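Local coordinates for protein 3-dehydroquinate dehydratase (Thermus thermophilus, PDB 2UYG) that probably catalyses the trans-dehydration of 3-dehydroquinate to 3-dehydroshikimate through an enolate intermediate, the third step of chorismate biosynthesis, as a homododecamer, at residues Gln54-Val59 / Leu85-Ala90. Residues are numbered along the deposited sequence; the frame is centred on the assembly and turned at random.
Sequences QLIEWV and LDAIRA
Ala87 gives a compact example of how a small residue lets two helices run side by side: its single methyl group reaches across to Val59 and Ile56, residues spaced three apart on the facing helix. The side-chain contacts between 54-59 and 85-90 are apolar, and one methyl also rests on the main chain. Val59 CG2 comes to 3.7 Å from Ala87 CB and equally near the carbonyl carbon of Ala87, and it lies 3.9 Å from the backbone N of Ile88, so it sits against the methyl of Ala87 and the main chain where Ala87 joins Ile88. Ile56 approaches more loosely, with CG2 4.1 Å from Ala87 CB; that branch is the one anti to the backbone N, while CG1 lies beside the N (chi1 -77°). Ile88 contributes at the margin, its CG2 4.4 Å from Val59 CG2, and the end of its side chain leads away from 54-59.

The two helices, 52-61 and 82-89, pack against a parallel sheet of strand order 2-1-3-4-5, the flavodoxin-like fold of type II dehydroquinases. Running in the same direction at 9°, their short segments have axes 8.9 Å apart. On the side facing the sheet, Val59 also touches Leu5 of strand 2-6 and Ile88 packs on Leu72 of strand 69-73.

Two acidic side chains beside this seam reach a second subunit of the dodecamer: Asp86, a predicted substrate-binding residue, forms a salt bridge through OD1 with Arg110 of that subunit, and Glu57 hydrogen-bonds to its Asn50 and Tyr51. Asn9 of the same neighbour packs on both Ile56 and Ala87, bringing the second subunit against each helix.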
loop_
_atom_site.group_PDB
_atom_site.type_symbol
_atom_site.label_atom_id
_atom_site.label_comp_id
_atom_site.label_asym_id
_atom_site.label_seq_id
_atom_site.Cartn_x
_atom_site.Cartn_y
_atom_site.Cartn_z
ATOM N N GLN A 54 -24.393 15.635 -17.726
ATOM C CA GLN A 54 -25.804 15.660 -17.759
ATOM C C GLN A 54 -26.353 15.061 -16.467
ATOM O O GLN A 54 -27.331 15.547 -15.948
ATOM C CB GLN A 54 -26.321 14.964 -19.048
ATOM C CG GLN A 54 -27.865 14.790 -19.095
ATOM C CD GLN A 54 -28.641 16.081 -19.195
ATOM O OE1 GLN A 54 -28.995 16.765 -18.167
ATOM N NE2 GLN A 54 -29.034 16.361 -20.399
ATOM N N LEU A 55 -25.695 14.029 -15.919
ATOM C CA LEU A 55 -26.161 13.370 -14.671
ATOM C C LEU A 55 -26.133 14.361 -13.534
ATOM O O LEU A 55 -27.036 14.467 -12.719
ATOM C CB LEU A 55 -25.231 12.173 -14.294
ATOM C CG LEU A 55 -25.807 10.796 -14.135
ATOM C CD1 LEU A 55 -24.834 9.803 -13.415
ATOM C CD2 LEU A 55 -27.239 10.695 -13.601
ATOM N N ILE A 56 -25.010 15.056 -13.477
ATOM C CA ILE A 56 -24.783 16.086 -12.512
ATOM C C ILE A 56 -25.924 17.108 -12.559
ATOM O O ILE A 56 -26.549 17.370 -11.523
ATOM C CB ILE A 56 -23.442 16.744 -12.794
ATOM C CG1 ILE A 56 -22.306 15.824 -12.305
ATOM C CG2 ILE A 56 -23.345 18.150 -12.092
ATOM C CD1 ILE A 56 -20.915 16.273 -12.810
ATOM N N GLU A 57 -26.190 17.668 -13.748
ATOM C CA GLU A 57 -27.164 18.726 -13.898
ATOM C C GLU A 57 -28.530 18.234 -13.444
ATOM O O GLU A 57 -29.154 18.916 -12.674
ATOM C CB GLU A 57 -27.175 19.313 -15.314
ATOM C CG GLU A 57 -25.948 20.154 -15.483
ATOM C CD GLU A 57 -25.800 20.931 -16.761
ATOM O OE1 GLU A 57 -26.314 20.530 -17.804
ATOM O OE2 GLU A 57 -25.055 21.933 -16.692
ATOM N N TRP A 58 -28.935 17.030 -13.842
ATOM C CA TRP A 58 -30.206 16.483 -13.387
ATOM C C TRP A 58 -30.248 16.294 -11.864
ATOM O O TRP A 58 -31.299 16.546 -11.205
ATOM C CB TRP A 58 -30.455 15.163 -14.055
ATOM C CG TRP A 58 -30.810 15.196 -15.482
ATOM C CD1 TRP A 58 -31.517 16.232 -16.163
ATOM C CD2 TRP A 58 -30.730 14.105 -16.413
ATOM N NE1 TRP A 58 -31.767 15.838 -17.454
ATOM C CE2 TRP A 58 -31.311 14.549 -17.644
ATOM C CE3 TRP A 58 -30.132 12.788 -16.362
ATOM C CZ2 TRP A 58 -31.261 13.768 -18.843
ATOM C CZ3 TRP A 58 -30.133 11.993 -17.496
ATOM C CH2 TRP A 58 -30.730 12.455 -18.730
ATOM N N VAL A 59 -29.177 15.840 -11.226
ATOM C CA VAL A 59 -29.326 15.793 -9.788
ATOM C C VAL A 59 -29.433 17.198 -9.258
ATOM O O VAL A 59 -30.319 17.475 -8.427
ATOM C CB VAL A 59 -28.369 14.791 -8.942
ATOM C CG1 VAL A 59 -27.842 13.628 -9.711
ATOM C CG2 VAL A 59 -27.443 15.511 -8.106
ATOM N N LEU A 85 -20.672 12.979 -6.735
ATOM C CA LEU A 85 -20.807 13.118 -5.271
ATOM C C LEU A 85 -21.083 14.552 -4.894
ATOM O O LEU A 85 -21.874 14.801 -4.074
ATOM C CB LEU A 85 -19.472 12.790 -4.592
ATOM C CG LEU A 85 -19.316 12.360 -3.155
ATOM C CD1 LEU A 85 -17.946 12.842 -2.539
ATOM C CD2 LEU A 85 -20.513 12.457 -2.220
ATOM N N ASP A 86 -20.302 15.480 -5.405
ATOM C CA ASP A 86 -20.454 16.854 -4.942
ATOM C C ASP A 86 -21.853 17.373 -5.376
ATOM O O ASP A 86 -22.473 18.155 -4.677
ATOM C CB ASP A 86 -19.331 17.752 -5.488
ATOM C CG ASP A 86 -18.128 17.817 -4.597
ATOM O OD1 ASP A 86 -18.175 17.239 -3.491
ATOM O OD2 ASP A 86 -17.022 18.431 -4.900
ATOM N N ALA A 87 -22.314 16.926 -6.537
ATOM C CA ALA A 87 -23.633 17.305 -7.037
ATOM C C ALA A 87 -24.664 16.856 -6.030
ATOM O O ALA A 87 -25.509 17.652 -5.677
ATOM C CB ALA A 87 -23.926 16.689 -8.330
ATOM N N ILE A 88 -24.565 15.594 -5.543
ATOM C CA ILE A 88 -25.593 15.146 -4.642
ATOM C C ILE A 88 -25.603 15.896 -3.308
ATOM O O ILE A 88 -26.690 16.139 -2.736
ATOM C CB ILE A 88 -25.746 13.575 -4.485
ATOM C CG1 ILE A 88 -25.468 13.130 -3.107
ATOM C CG2 ILE A 88 -25.191 12.652 -5.633
ATOM C CD1 ILE A 88 -26.671 12.628 -2.541
ATOM N N ARG A 89 -24.405 16.272 -2.848
ATOM C CA ARG A 89 -24.236 17.009 -1.597
ATOM C C ARG A 89 -24.734 18.447 -1.742
ATOM O O ARG A 89 -25.128 19.059 -0.756
ATOM C CB ARG A 89 -22.761 17.060 -1.126
ATOM C CG ARG A 89 -22.246 15.827 -0.288
ATOM C CD ARG A 89 -22.355 16.049 1.246
ATOM N NE ARG A 89 -23.668 15.658 1.887
ATOM C CZ ARG A 89 -24.722 16.490 2.176
ATOM N NH1 ARG A 89 -25.829 15.988 2.763
ATOM N NH2 ARG A 89 -24.707 17.798 1.852
ATOM N N ALA A 90 -24.757 18.973 -2.972
ATOM C CA ALA A 90 -24.990 20.390 -3.181
ATOM C C ALA A 90 -26.436 20.697 -3.287
ATOM O O ALA A 90 -26.720 21.832 -3.541
ATOM C CB ALA A 90 -24.292 20.873 -4.428
#